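Peptidoglycan synthetase penicillin-binding protein 3 (Bifidobacterium adolescentis, PDB 4YE5) probably binds penicillin and, as a member of the transpeptidase family, is thought to cross-link peptidoglycan peptides during cell-wall synthesis. Local coordinates at residues Lys229-Ser234 with Gly536-Glu541; His239-Ile244 with Val522-Gln527. One frame throughout, in Å; residues are numbered along the deposited sequence. Where two conformers were deposited one is given.

Contact 1 of 2, residues Lys229-Ser234 with Gly536-Glu541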
loop_
_atom_site.group_PDB
_atom_site.type_symbol
_atom_site.label_atom_id
_atom_site.label_comp_id
_atom_site.label_asym_id
_atom_site.label_seq_id
_atom_site.Cartn_x
_atom_site.Cartn_y
_atom_site.Cartn_z
ATOM N N LYS A 229 9.265 0.134 13.673
ATOM C CA LYS A 229 10.036 0.040 14.909
ATOM C C LYS A 229 9.414 0.912 16.034
ATOM O O LYS A 229 9.295 0.485 17.188
ATOM C CB LYS A 229 11.491 0.459 14.650
ATOM C CG LYS A 229 12.420 0.290 15.870
ATOM C CD LYS A 229 12.605 -1.186 16.207
ATOM C CE LYS A 229 13.474 -1.378 17.454
ATOM N NZ LYS A 229 13.582 -2.822 17.787
ATOM N N VAL A 230 9.012 2.132 15.694
ATOM C CA VAL A 230 8.352 2.991 16.675
ATOM C C VAL A 230 7.052 2.355 17.153
ATOM O O VAL A 230 6.733 2.366 18.343
ATOM C CB VAL A 230 8.059 4.387 16.101
ATOM C CG1 VAL A 230 7.074 5.137 16.992
ATOM C CG2 VAL A 230 9.370 5.164 15.958
ATOM N N LEU A 231 6.293 1.777 16.233
ATOM C CA LEU A 231 5.049 1.122 16.648
ATOM C C LEU A 231 5.313 -0.098 17.538
ATOM O O LEU A 231 4.554 -0.359 18.479
ATOM C CB LEU A 231 4.199 0.722 15.436
ATOM C CG LEU A 231 3.614 1.897 14.647
ATOM C CD1 LEU A 231 2.946 1.351 13.416
ATOM C CD2 LEU A 231 2.629 2.720 15.522
ATOM N N SER A 232 6.373 -0.840 17.229
ATOM C CA SER A 232 6.736 -2.007 18.031
ATOM C C SER A 232 7.182 -1.575 19.430
ATOM O O SER A 232 6.726 -2.114 20.427
ATOM C CB SER A 232 7.823 -2.829 17.326
ATOM O OG SER A 232 8.440 -3.746 18.209
ATOM N N ASP A 233 8.057 -0.575 19.491
ATOM C CA ASP A 233 8.535 -0.054 20.767
ATOM C C ASP A 233 7.357 0.532 21.559
ATOM O O ASP A 233 7.293 0.392 22.783
ATOM C CB ASP A 233 9.618 1.023 20.572
ATOM C CG ASP A 233 10.967 0.447 20.121
ATOM O OD1 ASP A 233 11.239 -0.756 20.360
ATOM O OD2 ASP A 233 11.771 1.212 19.534
ATOM N N SER A 234 6.420 1.176 20.862
ATOM C CA SER A 234 5.242 1.737 21.519
ATOM C C SER A 234 4.314 0.656 22.082
ATOM O O SER A 234 3.626 0.872 23.093
ATOM C CB SER A 234 4.459 2.638 20.568
ATOM O OG SER A 234 5.302 3.680 20.094
ATOM N N GLY A 536 0.053 11.143 20.538
ATOM C CA GLY A 536 0.879 12.342 20.373
ATOM C C GLY A 536 2.395 12.137 20.404
ATOM O O GLY A 536 3.079 12.440 19.437
ATOM N N PRO A 537 2.935 11.635 21.525
ATOM C CA PRO A 537 4.392 11.410 21.615
ATOM C C PRO A 537 4.868 10.432 20.534
ATOM O O PRO A 537 5.989 10.536 20.069
ATOM C CB PRO A 537 4.556 10.769 22.997
ATOM C CG PRO A 537 3.372 11.346 23.812
ATOM C CD PRO A 537 2.245 11.374 22.801
ATOM N N VAL A 538 4.014 9.494 20.143
ATOM C CA VAL A 538 4.369 8.554 19.075
ATOM C C VAL A 538 4.560 9.298 17.747
ATOM O O VAL A 538 5.517 9.029 17.045
ATOM C CB VAL A 538 3.355 7.376 18.973
ATOM C CG1 VAL A 538 3.791 6.332 17.890
ATOM C CG2 VAL A 538 3.215 6.698 20.349
ATOM N N THR A 539 3.701 10.269 17.413
ATOM C CA THR A 539 3.915 10.987 16.152
ATOM C C THR A 539 5.209 11.777 16.231
ATOM O O THR A 539 5.905 11.931 15.241
ATOM C CB THR A 539 2.771 11.966 15.788
ATOM O OG1 THR A 539 2.847 13.138 16.620
ATOM C CG2 THR A 539 1.412 11.290 15.939
ATOM N N ALA A 540 5.507 12.296 17.422
ATOM C CA ALA A 540 6.720 13.080 17.636
ATOM C C ALA A 540 8.027 12.272 17.528
ATOM O O ALA A 540 9.058 12.798 17.094
ATOM C CB ALA A 540 6.646 13.840 18.989
ATOM N N GLU A 541 7.990 11.007 17.931
ATOM C CA GLU A 541 9.138 10.111 17.736
ATOM C C GLU A 541 9.412 9.923 16.232
ATOM O O GLU A 541 10.549 9.942 15.781
ATOM C CB GLU A 541 8.867 8.740 18.362
ATOM C CG GLU A 541 8.854 8.716 19.888
ATOM C CD GLU A 541 10.235 8.950 20.476
ATOM O OE1 GLU A 541 11.163 8.200 20.088
ATOM O OE2 GLU A 541 10.394 9.891 21.304
#

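Contact 2 of 2, residues His239-Ile244 with Val522-Gln527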
loop_
_atom_site.group_PDB
_atom_site.type_symbol
_atom_site.label_atom_id
_atom_site.label_comp_id
_atom_site.label_asym_id
_atom_site.label_seq_id
_atom_site.Cartn_x
_atom_site.Cartn_y
_atom_site.Cartn_z
ATOM N N HIS A 239 1.394 -0.903 25.423
ATOM C CA HIS A 239 0.556 -2.101 25.329
ATOM C C HIS A 239 -0.789 -1.923 24.620
ATOM O O HIS A 239 -1.761 -2.601 24.956
ATOM C CB HIS A 239 0.344 -2.697 26.729
ATOM C CG HIS A 239 1.618 -2.879 27.491
ATOM N ND1 HIS A 239 2.537 -3.859 27.176
ATOM C CD2 HIS A 239 2.137 -2.195 28.537
ATOM C CE1 HIS A 239 3.564 -3.776 28.004
ATOM N NE2 HIS A 239 3.350 -2.769 28.834
ATOM N N SER A 240 -0.832 -1.027 23.636
ATOM C CA SER A 240 -2.016 -0.849 22.807
ATOM C C SER A 240 -2.433 -2.160 22.184
ATOM O O SER A 240 -1.584 -3.008 21.902
ATOM C CB SER A 240 -1.723 0.155 21.697
ATOM O OG SER A 240 -1.214 1.358 22.241
ATOM N N ALA A 241 -3.736 -2.346 21.965
ATOM C CA ALA A 241 -4.185 -3.556 21.264
ATOM C C ALA A 241 -3.567 -3.583 19.859
ATOM O O ALA A 241 -3.239 -4.642 19.329
ATOM C CB ALA A 241 -5.699 -3.597 21.179
ATOM N N TRP A 242 -3.409 -2.407 19.265
ATOM C CA TRP A 242 -2.745 -2.286 17.967
ATOM C C TRP A 242 -2.428 -0.830 17.737
ATOM O O TRP A 242 -2.955 0.034 18.441
ATOM C CB TRP A 242 -3.569 -2.863 16.781
ATOM C CG TRP A 242 -5.032 -2.388 16.614
ATOM C CD1 TRP A 242 -6.156 -3.159 16.809
ATOM C CD2 TRP A 242 -5.509 -1.095 16.166
ATOM N NE1 TRP A 242 -7.285 -2.417 16.537
ATOM C CE2 TRP A 242 -6.921 -1.164 16.130
ATOM C CE3 TRP A 242 -4.887 0.102 15.801
ATOM C CZ2 TRP A 242 -7.716 -0.072 15.758
ATOM C CZ3 TRP A 242 -5.684 1.192 15.419
ATOM C CH2 TRP A 242 -7.087 1.092 15.417
ATOM N N GLY A 243 -1.542 -0.564 16.781
ATOM C CA GLY A 243 -1.218 0.804 16.418
ATOM C C GLY A 243 -0.993 0.850 14.919
ATOM O O GLY A 243 -0.522 -0.133 14.332
ATOM N N ILE A 244 -1.360 1.965 14.295
ATOM C CA ILE A 244 -1.069 2.166 12.871
ATOM C C ILE A 244 -0.517 3.577 12.704
ATOM O O ILE A 244 -0.791 4.449 13.520
ATOM C CB ILE A 244 -2.328 1.958 11.982
ATOM C CG1 ILE A 244 -3.333 3.073 12.174
ATOM C CG2 ILE A 244 -3.007 0.590 12.245
ATOM C CD1 ILE A 244 -4.769 2.719 11.680
ATOM N N VAL A 522 -2.646 6.209 15.070
ATOM C CA VAL A 522 -3.858 5.762 15.760
ATOM C C VAL A 522 -3.523 4.541 16.601
ATOM O O VAL A 522 -2.979 3.569 16.075
ATOM C CB VAL A 522 -4.972 5.382 14.742
ATOM C CG1 VAL A 522 -6.253 5.037 15.475
ATOM C CG2 VAL A 522 -5.199 6.542 13.744
ATOM N N LEU A 523 -3.837 4.586 17.897
ATOM C CA LEU A 523 -3.574 3.466 18.810
ATOM C C LEU A 523 -4.868 3.049 19.468
ATOM O O LEU A 523 -5.650 3.902 19.892
ATOM C CB LEU A 523 -2.585 3.887 19.928
ATOM C CG LEU A 523 -1.284 4.554 19.473
ATOM C CD1 LEU A 523 -0.504 5.029 20.715
ATOM C CD2 LEU A 523 -0.418 3.587 18.649
ATOM N N LYS A 524 -5.089 1.745 19.571
ATOM C CA LYS A 524 -6.275 1.229 20.246
ATOM C C LYS A 524 -5.963 0.855 21.683
ATOM O O LYS A 524 -5.026 0.108 21.941
ATOM C CB LYS A 524 -6.867 0.020 19.517
ATOM C CG LYS A 524 -8.163 -0.507 20.201
ATOM C CD LYS A 524 -8.878 -1.581 19.353
ATOM C CE LYS A 524 -10.054 -2.182 20.157
ATOM N NZ LYS A 524 -11.009 -2.968 19.290
ATOM N N ASP A 525 -6.746 1.402 22.605
ATOM C CA ASP A 525 -6.592 1.139 24.028
ATOM C C ASP A 525 -5.156 1.282 24.567
ATOM O O ASP A 525 -4.652 0.361 25.223
ATOM C CB ASP A 525 -7.135 -0.260 24.342
ATOM C CG ASP A 525 -8.659 -0.333 24.217
ATOM O OD1 ASP A 525 -9.332 0.689 24.469
ATOM O OD2 ASP A 525 -9.185 -1.419 23.877
ATOM N N PRO A 526 -4.487 2.428 24.305
ATOM C CA PRO A 526 -3.153 2.595 24.907
ATOM C C PRO A 526 -3.217 2.699 26.434
ATOM O O PRO A 526 -4.193 3.205 26.967
ATOM C CB PRO A 526 -2.665 3.923 24.318
ATOM C CG PRO A 526 -3.929 4.684 24.036
ATOM C CD PRO A 526 -4.916 3.634 23.567
ATOM N N GLN A 527 -2.194 2.203 27.120
ATOM C CA GLN A 527 -2.109 2.251 28.574
ATOM C C GLN A 527 -0.951 3.174 28.946
ATOM O O GLN A 527 -0.151 3.515 28.097
ATOM C CB GLN A 527 -1.791 0.855 29.112
ATOM C CG GLN A 527 -2.729 -0.229 28.611
ATOM C CD GLN A 527 -4.136 -0.041 29.150
ATOM O OE1 GLN A 527 -4.332 0.019 30.361
ATOM N NE2 GLN A 527 -5.118 0.081 28.252
HETATM O O HOH W 1 -4.536 -2.187 25.548
#

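Contact 1 of 2, residues Lys229-Ser234 with Gly536-Glu541
Ser234 OG, which rests against Val538 across the contact, donates a hydrogen bond to Val230 O of its own helix, 2.6 Å away. That carbonyl is gripped twice, because Ser234 N also reaches it, and the two donors come from opposite faces of the carbonyl plane. The hydroxyl stands 37° out of that plane. With OG beside its own backbone N and anti to the carbonyl carbon (chi1 -58°), the serine spends its polarity within one turn of helix and can lie against a hydrocarbon partner, 3.7 Å from Val538 CG2. Both methyls of Val538 border the serine hydroxyl, and CG1 also meets Val230 CG1 at 3.6 Å; here the two valine side chains pass alongside one another, pointing opposite ways. Leu231 adds a looser touch, its CD2 4.5 Å from Val538 CG1, while Glu541 CB lies 4.3 Å from Val230 CG1. The two helical segments run roughly antiparallel at 145°, with axes 10.3 Å apart at closest approach, and bury a modest 173 Å² through these few side chains. Helix 221-238 thus lies beside helix 535-549, and the latter packs on the central antiparallel sheet: Val538 also touches Val521 and Leu523 of strand 517-524, where Thr539 of the same helix rests on Ile519 and Val521.

Contact 2 of 2, residues His239-Ile244 with Val522-Gln527
Lys524 lays its aliphatic chain obliquely across the Trp242 indole. CB sits over the face in a CH-pi contact, 3.8 Å from the centroid of the five-membered ring, and farther out CD comes to 3.3 Å from Trp242 NE1. CG of the lysine is anti to the backbone N (chi1 -178°) and the chain beyond is extended, carrying NZ away to Ala493 O. The far rim of the indole meets Val522 edge-on, CZ3 3.9 Å from Val522 CG1, with Val522 O also at the ring edge; the two side chains lie next to each other and point the same way. Ile244 is likewise alongside Val522, its CG1 3.8 Å from Val522 CB. On the other face of the sheet, Gly243, with no side chain, leaves the space beside its CA to Leu523 CD2, 3.7 Å away. Ile244 and Val522 form an antiparallel hydrogen-bonded pair, exchanging both backbone bonds. Ala241 N bonds Lys524 O at 2.8 Å, and beyond it a water donates to both His239 O and Asp525 O. The strands that come first and last in sequence in this sheet, 242-249 and 517-524, are neighbours within it, the pairing characteristic of the penicillin-binding transpeptidase and beta-lactamase fold.

How the contacts relate
Contact 1 and contact 2 join the same two parts of the chain, one through helices, the other through strands. Helix 221-238 leads into strand 242-249, and strand 517-524 is followed by helix 535-549, nesting contact 2 inside the loop closed by contact 1. Their centres are about 11 Å apart, bridged by side chains: Leu231 CD1 lies 3.9 Å from Gly243 O, and Val538 CG2 4.1 Å from Leu523 CD1. The helix pair backs the sheet face bearing Leu523, opposite Trp242, Val522 and Lys524. Ser287 and Lys290 fit an SxxK pattern and Lys486 opens a K(T/S)G-type KSG sequence, consistent with the family's active site; its edge strand, 484-492, is separated from strand 517-524 of contact 2 by strand 501-510.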